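Local coordinates for protein histone-lysine N-methyltransferase, H3 lysine-9 specific SUVH4 (Arabidopsis thaliana, PDB 4QEN) that methylates histone H3 at a lysine whose modification marks transcriptional repression and is needed to maintain non-CG DNA methylation, and binds methylated double-stranded DNA, at residues D89-E94 with L104-S109; V163-T168 with Y188-F193. All coordinates share one frame; numbering follows the deposited sequence.

Contact 1 of 2, residues D89-E94 with L104-S109. With nucleotides of chain C.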
ATOM      1  N   ASP A  89      15.255  13.129  14.486  1.00 19.00           N
ATOM      2  CA  ASP A  89      15.533  11.876  15.163  1.00 18.45           C
ATOM      3  C   ASP A  89      17.038  11.743  15.273  1.00 24.34           C
ATOM      4  O   ASP A  89      17.758  11.829  14.248  1.00 23.58           O
ATOM      5  CB  ASP A  89      14.951  10.702  14.371  1.00 21.11           C
ATOM      6  CG  ASP A  89      14.657   9.494  15.245  1.00 32.49           C
ATOM      7  OD1 ASP A  89      14.350   9.668  16.448  1.00 33.59           O
ATOM      8  OD2 ASP A  89      14.723   8.367  14.719  1.00 26.84           O
ATOM      9  N   TYR A  90      17.504  11.533  16.509  1.00 19.37           N
ATOM     10  CA  TYR A  90      18.936  11.470  16.778  1.00 24.59           C
ATOM     11  C   TYR A  90      19.364  10.387  17.751  1.00 25.96           C
ATOM     12  O   TYR A  90      18.582   9.939  18.579  1.00 21.03           O
ATOM     13  CB  TYR A  90      19.470  12.829  17.251  1.00 20.29           C
ATOM     14  CG  TYR A  90      18.900  13.379  18.531  1.00 24.21           C
ATOM     15  CD1 TYR A  90      19.479  13.074  19.753  1.00 23.49           C
ATOM     16  CD2 TYR A  90      17.817  14.245  18.516  1.00 26.70           C
ATOM     17  CE1 TYR A  90      18.997  13.610  20.930  1.00 33.33           C
ATOM     18  CE2 TYR A  90      17.312  14.777  19.688  1.00 28.44           C
ATOM     19  CZ  TYR A  90      17.909  14.461  20.898  1.00 37.16           C
ATOM     20  OH  TYR A  90      17.422  14.993  22.074  1.00 39.92           O
ATOM     21  N   MET A  91      20.625   9.988  17.633  1.00 23.92           N
ATOM     22  CA  MET A  91      21.270   9.104  18.590  1.00 29.29           C
ATOM     23  C   MET A  91      21.486   9.825  19.906  1.00 30.45           C
ATOM     24  O   MET A  91      22.140  10.869  19.954  1.00 24.62           O
ATOM     25  CB  MET A  91      22.631   8.639  18.060  1.00 22.64           C
ATOM     26  CG  MET A  91      22.573   7.649  16.895  1.00 24.72           C
ATOM     27  SD  MET A  91      24.241   7.279  16.267  1.00 30.66           S
ATOM     28  CE  MET A  91      23.851   6.041  15.042  1.00 27.07           C
ATOM     29  N   SER A  92      20.952   9.244  20.972  1.00 23.80           N
ATOM     30  CA  SER A  92      21.138   9.750  22.331  1.00 29.50           C
ATOM     31  C   SER A  92      22.535   9.426  22.833  1.00 31.44           C
ATOM     32  O   SER A  92      23.304   8.757  22.146  1.00 28.06           O
ATOM     33  CB  SER A  92      20.141   9.058  23.257  1.00 31.43           C
ATOM     34  OG  SER A  92      20.497   7.693  23.401  1.00 27.92           O
ATOM     35  N   MET A  93      22.840   9.855  24.060  1.00 33.12           N
ATOM     36  CA  MET A  93      24.128   9.558  24.690  1.00 34.00           C
ATOM     37  C   MET A  93      24.322   8.063  24.973  1.00 29.41           C
ATOM     38  O   MET A  93      25.424   7.636  25.311  1.00 36.49           O
ATOM     39  CB  MET A  93      24.319  10.374  25.976  1.00 39.77           C
ATOM     40  CG  MET A  93      24.167  11.894  25.812  1.00 40.39           C
ATOM     41  SD  MET A  93      25.243  12.647  24.552  1.00 43.57           S
ATOM     42  CE  MET A  93      26.874  12.270  25.209  1.00 41.74           C
ATOM     43  N   GLU A  94      23.258   7.279  24.836  1.00 39.99           N
ATOM     44  CA  GLU A  94      23.335   5.820  24.959  1.00 43.49           C
ATOM     45  C   GLU A  94      24.289   5.221  23.927  1.00 38.80           C
ATOM     46  O   GLU A  94      24.910   4.180  24.160  1.00 40.62           O
ATOM     47  CB  GLU A  94      21.952   5.201  24.758  1.00 55.03           C
ATOM     48  CG  GLU A  94      20.971   5.474  25.877  1.00 69.63           C
ATOM     49  CD  GLU A  94      21.371   4.793  27.168  1.00 81.78           C
ATOM     50  OE1 GLU A  94      21.135   3.571  27.287  1.00 85.46           O
ATOM     51  OE2 GLU A  94      21.928   5.477  28.055  1.00 85.46           O
ATOM     52  N   LEU A 104      28.287  12.976  20.604  1.00 25.01           N
ATOM     53  CA  LEU A 104      26.839  12.783  20.656  1.00 25.49           C
ATOM     54  C   LEU A 104      26.175  13.918  21.440  1.00 26.40           C
ATOM     55  O   LEU A 104      26.835  14.575  22.232  1.00 29.63           O
ATOM     56  CB  LEU A 104      26.506  11.401  21.221  1.00 28.92           C
ATOM     57  CG  LEU A 104      26.702  10.415  20.060  1.00 36.82           C
ATOM     58  CD1 LEU A 104      27.967   9.588  20.199  1.00 37.84           C
ATOM     59  CD2 LEU A 104      25.488   9.551  19.863  1.00 35.07           C
ATOM     60  N   PRO A 105      24.880  14.180  21.199  1.00 24.44           N
ATOM     61  CA  PRO A 105      23.937  13.507  20.289  1.00 24.00           C
ATOM     62  C   PRO A 105      24.238  13.778  18.815  1.00 24.98           C
ATOM     63  O   PRO A 105      24.924  14.744  18.473  1.00 24.46           O
ATOM     64  CB  PRO A 105      22.586  14.116  20.672  1.00 31.00           C
ATOM     65  CG  PRO A 105      22.927  15.472  21.185  1.00 31.40           C
ATOM     66  CD  PRO A 105      24.252  15.319  21.894  1.00 30.07           C
ATOM     67  N   LEU A 106      23.717  12.917  17.950  1.00 23.69           N
ATOM     68  CA  LEU A 106      24.055  12.951  16.534  1.00 24.26           C
ATOM     69  C   LEU A 106      22.806  12.583  15.737  1.00 21.73           C
ATOM     70  O   LEU A 106      22.241  11.505  15.932  1.00 19.28           O
ATOM     71  CB  LEU A 106      25.170  11.937  16.261  1.00 25.34           C
ATOM     72  CG  LEU A 106      25.791  11.883  14.856  1.00 24.82           C
ATOM     73  CD1 LEU A 106      26.586  13.160  14.566  1.00 19.25           C
ATOM     74  CD2 LEU A 106      26.682  10.646  14.718  1.00 26.53           C
ATOM     75  N   ALA A 107      22.370  13.471  14.851  1.00 18.34           N
ATOM     76  CA  ALA A 107      21.120  13.262  14.124  1.00 19.69           C
ATOM     77  C   ALA A 107      21.302  12.242  13.017  1.00 24.27           C
ATOM     78  O   ALA A 107      22.379  12.147  12.421  1.00 20.52           O
ATOM     79  CB  ALA A 107      20.627  14.563  13.548  1.00 16.56           C
ATOM     80  N   VAL A 108      20.247  11.480  12.737  1.00 19.84           N
ATOM     81  CA  VAL A 108      20.291  10.546  11.623  1.00 20.98           C
ATOM     82  C   VAL A 108      19.136  10.792  10.674  1.00 25.23           C
ATOM     83  O   VAL A 108      19.220  10.405   9.506  1.00 22.46           O
ATOM     84  CB  VAL A 108      20.272   9.066  12.072  1.00 21.56           C
ATOM     85  CG1 VAL A 108      21.479   8.755  12.953  1.00 21.37           C
ATOM     86  CG2 VAL A 108      18.961   8.735  12.780  1.00 19.33           C
ATOM     87  N   SER A 109      18.060  11.435  11.142  1.00 19.86           N
ATOM     88  CA  SER A 109      16.895  11.564  10.251  1.00 17.17           C
ATOM     89  C   SER A 109      16.067  12.809  10.564  1.00 19.16           C
ATOM     90  O   SER A 109      15.805  13.088  11.715  1.00 19.73           O
ATOM     91  CB  SER A 109      16.010  10.299  10.349  1.00 19.05           C
ATOM     92  OG  SER A 109      14.768  10.467   9.678  1.00 22.60           O
TER
ATOM     93  P    DA C  11      15.770   8.882  22.213  1.00 33.18           P
ATOM     94  OP1  DA C  11      14.658   9.524  21.490  1.00 48.52           O
ATOM     95  OP2  DA C  11      16.794   8.131  21.464  1.00 48.14           O
ATOM     96  O5'  DA C  11      16.488   9.995  23.123  1.00 26.81           O
ATOM     97  C5'  DA C  11      16.148  11.372  22.991  1.00 26.46           C
ATOM     98  C4'  DA C  11      16.622  12.083  24.241  1.00 33.66           C
ATOM     99  O4'  DA C  11      15.705  11.804  25.327  1.00 35.14           O
ATOM    100  C3'  DA C  11      17.992  11.635  24.717  1.00 29.92           C
ATOM    101  O3'  DA C  11      18.731  12.831  24.870  1.00 32.21           O
ATOM    102  C2'  DA C  11      17.750  10.909  26.042  1.00 30.69           C
ATOM    103  C1'  DA C  11      16.416  11.497  26.509  1.00 42.09           C
ATOM    104  N9   DA C  11      15.536  10.579  27.227  1.00 33.15           N
ATOM    105  C8   DA C  11      15.521   9.210  27.155  1.00 34.36           C
ATOM    106  N7   DA C  11      14.595   8.646  27.902  1.00 36.63           N
ATOM    107  C5   DA C  11      13.946   9.722  28.490  1.00 41.62           C
ATOM    108  C6   DA C  11      12.870   9.802  29.401  1.00 42.92           C
ATOM    109  N6   DA C  11      12.220   8.736  29.897  1.00 44.41           N
ATOM    110  N1   DA C  11      12.488  11.036  29.789  1.00 38.64           N
ATOM    111  C2   DA C  11      13.129  12.113  29.316  1.00 40.92           C
ATOM    112  N3   DA C  11      14.151  12.160  28.464  1.00 36.60           N
ATOM    113  C4   DA C  11      14.515  10.921  28.084  1.00 36.73           C
ATOM    114  P    DC C  12      20.266  12.809  25.328  1.00 36.13           P
ATOM    115  OP1  DC C  12      20.878  13.929  24.591  1.00 45.02           O
ATOM    116  OP2  DC C  12      20.855  11.454  25.257  1.00 33.75           O
ATOM    117  O5'  DC C  12      20.200  13.205  26.871  1.00 41.73           O
ATOM    118  C5'  DC C  12      19.554  14.419  27.239  1.00 39.85           C
ATOM    119  C4'  DC C  12      19.141  14.345  28.697  1.00 42.95           C
ATOM    120  O4'  DC C  12      18.094  13.347  28.888  1.00 40.38           O
ATOM    121  C3'  DC C  12      20.270  13.935  29.646  1.00 38.98           C
ATOM    122  O3'  DC C  12      20.256  14.764  30.749  1.00 52.00           O
ATOM    123  C2'  DC C  12      19.851  12.555  30.133  1.00 44.87           C
ATOM    124  C1'  DC C  12      18.344  12.763  30.152  1.00 45.86           C
ATOM    125  N1   DC C  12      17.572  11.507  30.353  1.00 39.06           N
ATOM    126  C2   DC C  12      16.388  11.530  31.114  1.00 40.48           C
ATOM    127  O2   DC C  12      15.998  12.596  31.601  1.00 38.79           O
ATOM    128  N3   DC C  12      15.694  10.381  31.307  1.00 44.19           N
ATOM    129  C4   DC C  12      16.140   9.244  30.770  1.00 48.00           C
ATOM    130  N4   DC C  12      15.416   8.128  30.978  1.00 48.10           N
ATOM    131  C5   DC C  12      17.347   9.206  29.998  1.00 43.16           C
ATOM    132  C6   DC C  12      18.034  10.342  29.814  1.00 37.97           C
TER
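Asp89 and Ser109 open an antiparallel ladder that runs to Met91, just before Ser92 and Met93 meet the DNA. Asp89 N donates to Ser109 O at 2.8 Å, while Asp89 O accepts from both Val108 N (2.9 Å) and Ser109 N (3.1 Å). Two residues face one, a classic beta bulge that shifts the register before Tyr90 pairs with Ala107. Met91 and Leu106 exchange a second pair of hydrogen bonds, Met91 N to Leu106 O at 2.8 Å and a longer return bond to Met91 O, which Pro105 CA, after a cis peptide bond, also approaches.

Apolar contacts line both faces. On one, the Tyr90 ring lies alongside Pro105, its CD1 3.4 Å from Pro105 CB. On the other, Met91 CB presses tightly on Leu104 CD2 (3.5 Å), and the extended chain, with CG beside the backbone N (chi1 -71°), carries CE to Val108 CG1. After the strand, Met93, bent at chi2 and chi3, slides its SD past Leu104 CB.

The DNA phosphate of DC12 of chain C takes a nearly straight hydrogen bond from Met93 N to OP2, 2.8 Å, and the Tyr90 ring turns its edge to OP1 of the same nucleotide. With an alanine in place of Tyr90, Pro105 CB is likely to lose its cover and a gap to open beside the DA11 sugar of chain C.

Beyond the pair, helix 151-161 covers Tyr90, Leu106 and Ala107, with His157 ND1 hydrogen-bonded to Pro105 O; Asn82 and His81 hold the polar ends of Asp89 and Ser109, and strand 165-172 runs parallel along 106-112.

Contact 2 of 2, residues V163-T168 with Y188-F193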
ATOM      1  N   VAL A 163      28.591  13.671   9.089  1.00 25.61           N
ATOM      2  CA  VAL A 163      27.601  12.611   9.140  1.00 23.36           C
ATOM      3  C   VAL A 163      26.342  13.122   8.464  1.00 20.45           C
ATOM      4  O   VAL A 163      25.745  14.102   8.910  1.00 23.57           O
ATOM      5  CB  VAL A 163      27.292  12.192  10.599  1.00 24.24           C
ATOM      6  CG1 VAL A 163      26.045  11.302  10.653  1.00 21.95           C
ATOM      7  CG2 VAL A 163      28.509  11.483  11.215  1.00 21.00           C
ATOM      8  N   PRO A 164      25.947  12.472   7.363  1.00 24.00           N
ATOM      9  CA  PRO A 164      24.773  12.915   6.609  1.00 22.05           C
ATOM     10  C   PRO A 164      23.491  12.530   7.346  1.00 25.54           C
ATOM     11  O   PRO A 164      23.499  11.647   8.205  1.00 22.87           O
ATOM     12  CB  PRO A 164      24.877  12.110   5.314  1.00 26.97           C
ATOM     13  CG  PRO A 164      25.524  10.817   5.738  1.00 30.74           C
ATOM     14  CD  PRO A 164      26.554  11.257   6.785  1.00 24.75           C
ATOM     15  N   VAL A 165      22.396  13.191   6.996  1.00 17.94           N
ATOM     16  CA  VAL A 165      21.104  12.910   7.582  1.00 23.80           C
ATOM     17  C   VAL A 165      20.121  12.472   6.484  1.00 22.64           C
ATOM     18  O   VAL A 165      20.193  12.958   5.347  1.00 19.68           O
ATOM     19  CB  VAL A 165      20.577  14.182   8.318  1.00 31.76           C
ATOM     20  CG1 VAL A 165      20.310  15.319   7.333  1.00 30.00           C
ATOM     21  CG2 VAL A 165      19.344  13.878   9.095  1.00 37.80           C
ATOM     22  N   ARG A 166      19.227  11.539   6.811  1.00 20.82           N
ATOM     23  CA  ARG A 166      18.127  11.210   5.921  1.00 21.68           C
ATOM     24  C   ARG A 166      17.129  12.362   5.951  1.00 27.30           C
ATOM     25  O   ARG A 166      16.859  12.920   7.017  1.00 19.10           O
ATOM     26  CB  ARG A 166      17.438   9.916   6.367  1.00 20.19           C
ATOM     27  CG  ARG A 166      18.339   8.681   6.263  1.00 21.94           C
ATOM     28  CD  ARG A 166      17.544   7.370   6.448  1.00 21.59           C
ATOM     29  NE  ARG A 166      16.982   7.204   7.790  1.00 22.65           N
ATOM     30  CZ  ARG A 166      17.691   6.834   8.853  1.00 22.40           C
ATOM     31  NH1 ARG A 166      18.997   6.618   8.730  1.00 19.34           N
ATOM     32  NH2 ARG A 166      17.102   6.694  10.041  1.00 19.89           N
ATOM     33  N   VAL A 167      16.605  12.734   4.786  1.00 19.31           N
ATOM     34  CA  VAL A 167      15.616  13.812   4.724  1.00 19.36           C
ATOM     35  C   VAL A 167      14.319  13.269   4.131  1.00 22.00           C
ATOM     36  O   VAL A 167      14.329  12.640   3.077  1.00 18.45           O
ATOM     37  CB  VAL A 167      16.124  15.038   3.905  1.00 20.57           C
ATOM     38  CG1 VAL A 167      15.005  16.068   3.701  1.00 19.01           C
ATOM     39  CG2 VAL A 167      17.310  15.683   4.615  1.00 18.56           C
ATOM     40  N   THR A 168      13.214  13.506   4.833  1.00 20.69           N
ATOM     41  CA  THR A 168      11.905  13.063   4.373  1.00 21.82           C
ATOM     42  C   THR A 168      10.963  14.261   4.311  1.00 21.81           C
ATOM     43  O   THR A 168      10.928  15.068   5.234  1.00 18.95           O
ATOM     44  CB  THR A 168      11.364  11.996   5.329  1.00 19.92           C
ATOM     45  OG1 THR A 168      12.212  10.841   5.246  1.00 20.13           O
ATOM     46  CG2 THR A 168       9.920  11.606   4.984  1.00 25.04           C
ATOM     47  N   TYR A 188      21.381  13.985   2.901  1.00 23.84           N
ATOM     48  CA  TYR A 188      21.869  15.347   2.724  1.00 25.54           C
ATOM     49  C   TYR A 188      22.996  15.567   3.718  1.00 25.79           C
ATOM     50  O   TYR A 188      22.954  15.049   4.840  1.00 26.47           O
ATOM     51  CB  TYR A 188      20.770  16.376   3.028  1.00 21.01           C
ATOM     52  CG  TYR A 188      19.675  16.526   1.975  1.00 20.88           C
ATOM     53  CD1 TYR A 188      18.853  15.454   1.625  1.00 20.40           C
ATOM     54  CD2 TYR A 188      19.446  17.753   1.363  1.00 17.10           C
ATOM     55  CE1 TYR A 188      17.837  15.604   0.680  1.00 17.40           C
ATOM     56  CE2 TYR A 188      18.442  17.913   0.421  1.00 19.27           C
ATOM     57  CZ  TYR A 188      17.634  16.841   0.092  1.00 21.77           C
ATOM     58  OH  TYR A 188      16.642  17.017  -0.849  1.00 23.00           O
ATOM     59  N   LYS A 189      24.001  16.340   3.321  1.00 19.78           N
ATOM     60  CA  LYS A 189      24.990  16.786   4.291  1.00 24.36           C
ATOM     61  C   LYS A 189      24.517  18.073   4.975  1.00 22.72           C
ATOM     62  O   LYS A 189      23.797  18.878   4.381  1.00 23.51           O
ATOM     63  CB  LYS A 189      26.369  16.986   3.645  1.00 30.56           C
ATOM     64  CG  LYS A 189      26.472  18.157   2.700  1.00 40.19           C
ATOM     65  CD  LYS A 189      27.938  18.492   2.416  1.00 42.93           C
ATOM     66  CE  LYS A 189      28.693  18.680   3.723  1.00 46.49           C
ATOM     67  NZ  LYS A 189      29.899  19.543   3.620  1.00 43.86           N
ATOM     68  N   VAL A 190      24.919  18.248   6.228  1.00 22.03           N
ATOM     69  CA  VAL A 190      24.693  19.495   6.938  1.00 23.78           C
ATOM     70  C   VAL A 190      25.943  20.336   6.674  1.00 23.13           C
ATOM     71  O   VAL A 190      27.012  20.079   7.227  1.00 22.54           O
ATOM     72  CB  VAL A 190      24.497  19.259   8.449  1.00 28.63           C
ATOM     73  CG1 VAL A 190      24.167  20.568   9.156  1.00 25.81           C
ATOM     74  CG2 VAL A 190      23.387  18.228   8.684  1.00 23.52           C
ATOM     75  N   GLU A 191      25.810  21.294   5.767  1.00 22.91           N
ATOM     76  CA  GLU A 191      26.922  22.134   5.318  1.00 22.87           C
ATOM     77  C   GLU A 191      27.346  23.178   6.352  1.00 28.94           C
ATOM     78  O   GLU A 191      28.542  23.414   6.555  1.00 28.72           O
ATOM     79  CB  GLU A 191      26.527  22.831   4.018  1.00 34.17           C
ATOM     80  CG  GLU A 191      27.672  23.420   3.243  1.00 58.92           C
ATOM     81  CD  GLU A 191      27.261  23.835   1.841  1.00 72.56           C
ATOM     82  OE1 GLU A 191      26.335  23.201   1.286  1.00 66.14           O
ATOM     83  OE2 GLU A 191      27.857  24.797   1.302  1.00 80.25           O
ATOM     84  N   LYS A 192      26.371  23.827   6.982  1.00 23.82           N
ATOM     85  CA  LYS A 192      26.668  24.820   8.017  1.00 21.88           C
ATOM     86  C   LYS A 192      25.426  25.120   8.834  1.00 24.39           C
ATOM     87  O   LYS A 192      24.311  24.825   8.400  1.00 19.07           O
ATOM     88  CB  LYS A 192      27.187  26.117   7.396  1.00 32.02           C
ATOM     89  CG  LYS A 192      26.186  26.821   6.506  1.00 37.20           C
ATOM     90  CD  LYS A 192      26.728  28.156   5.998  1.00 50.19           C
ATOM     91  CE  LYS A 192      25.842  28.727   4.903  1.00 52.68           C
ATOM     92  NZ  LYS A 192      26.225  30.113   4.527  1.00 59.78           N
ATOM     93  N   PHE A 193      25.615  25.728  10.005  1.00 17.53           N
ATOM     94  CA  PHE A 193      24.489  26.121  10.828  1.00 18.88           C
ATOM     95  C   PHE A 193      24.805  27.449  11.486  1.00 21.87           C
ATOM     96  O   PHE A 193      25.967  27.795  11.645  1.00 21.54           O
ATOM     97  CB  PHE A 193      24.222  25.075  11.903  1.00 19.56           C
ATOM     98  CG  PHE A 193      25.351  24.906  12.868  1.00 28.03           C
ATOM     99  CD1 PHE A 193      26.475  24.175  12.517  1.00 32.35           C
ATOM    100  CD2 PHE A 193      25.297  25.484  14.124  1.00 30.08           C
ATOM    101  CE1 PHE A 193      27.527  24.035  13.398  1.00 32.70           C
ATOM    102  CE2 PHE A 193      26.348  25.346  15.006  1.00 34.20           C
ATOM    103  CZ  PHE A 193      27.460  24.625  14.641  1.00 34.50           C
TER
HETATM  104  O   HOH W   1      26.696  16.442   7.262  1.00 26.69           O
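Val167 sets its branched end over one face of the Tyr188 ring, the two side chains crossing at about a right angle. CG2 makes the closest approach, 3.4 Å to Tyr188 CD1, and Val167 CB lies beside it over the same side of the ring, 3.6 Å from Tyr188 CD1, while CG1 stands over the same face, farther out. Tyr188 has CG anti to its carbonyl carbon (chi1 -74°), which carries the ring back along the partner strand to Val167, past its bridge partner Val165. The phenol hydroxyl continues beyond Val167 to hydrogen bonds with Ala123 O and Arg169 NH1.

Val165 and Tyr188 form an antiparallel hydrogen-bonded pair, and their side chains share one face of the sheet. Val165 N reaches Tyr188 O at 2.9 Å, and Tyr188 N returns to Val165 O at 2.9 Å, both bonds nearly straight. This bridge belongs to the hairpin of strands 165-172 and 180-197 in the curved sheet of the SRA (YDG) domain, the methyl-DNA-binding module of this family. Here the local strand axes diverge, at 110° between their directions, and the ladder gives way to water: one molecule accepts from Val190 N at 2.7 Å and lies 3.0 Å from Val163 O, bridging the two.

Val165 CG1 comes within 3.6 Å of Tyr188 O and sits more loosely against Val190 CG2. Pro164 brings CB to the same carbonyl oxygen, 3.5 Å from Tyr188 O, and packs on Leu212. On the neighbouring strand 203-211, Arg211 touches Tyr188 and Leu209 touches Val190, while Cys158 and Cys159 of helix 151-161 also meet Val190.

How the contacts relate
From the N terminus, strand 88-91 leads into a short connection that begins with a 3-10 turn, and contact 1 closes that loop when the chain returns as strand 106-112. The chain then passes through strands 120-122 and 125-129 and helix 151-161 before contact 2 opens; its loop, with the hairpin turn between 165-172 and 180-197, closes at Tyr188. The two loops are in series, neither nesting nor crossing. Their centres lie about 13 Å apart, and strands 106-112 and 165-172, parallel neighbours, join them: Arg166 N probably donates to Val108 O, and Val165 CG2 packs against Ser109 N. Together they tie the DNA-contacting edge to the long hairpin, with helix 151-161 touching both.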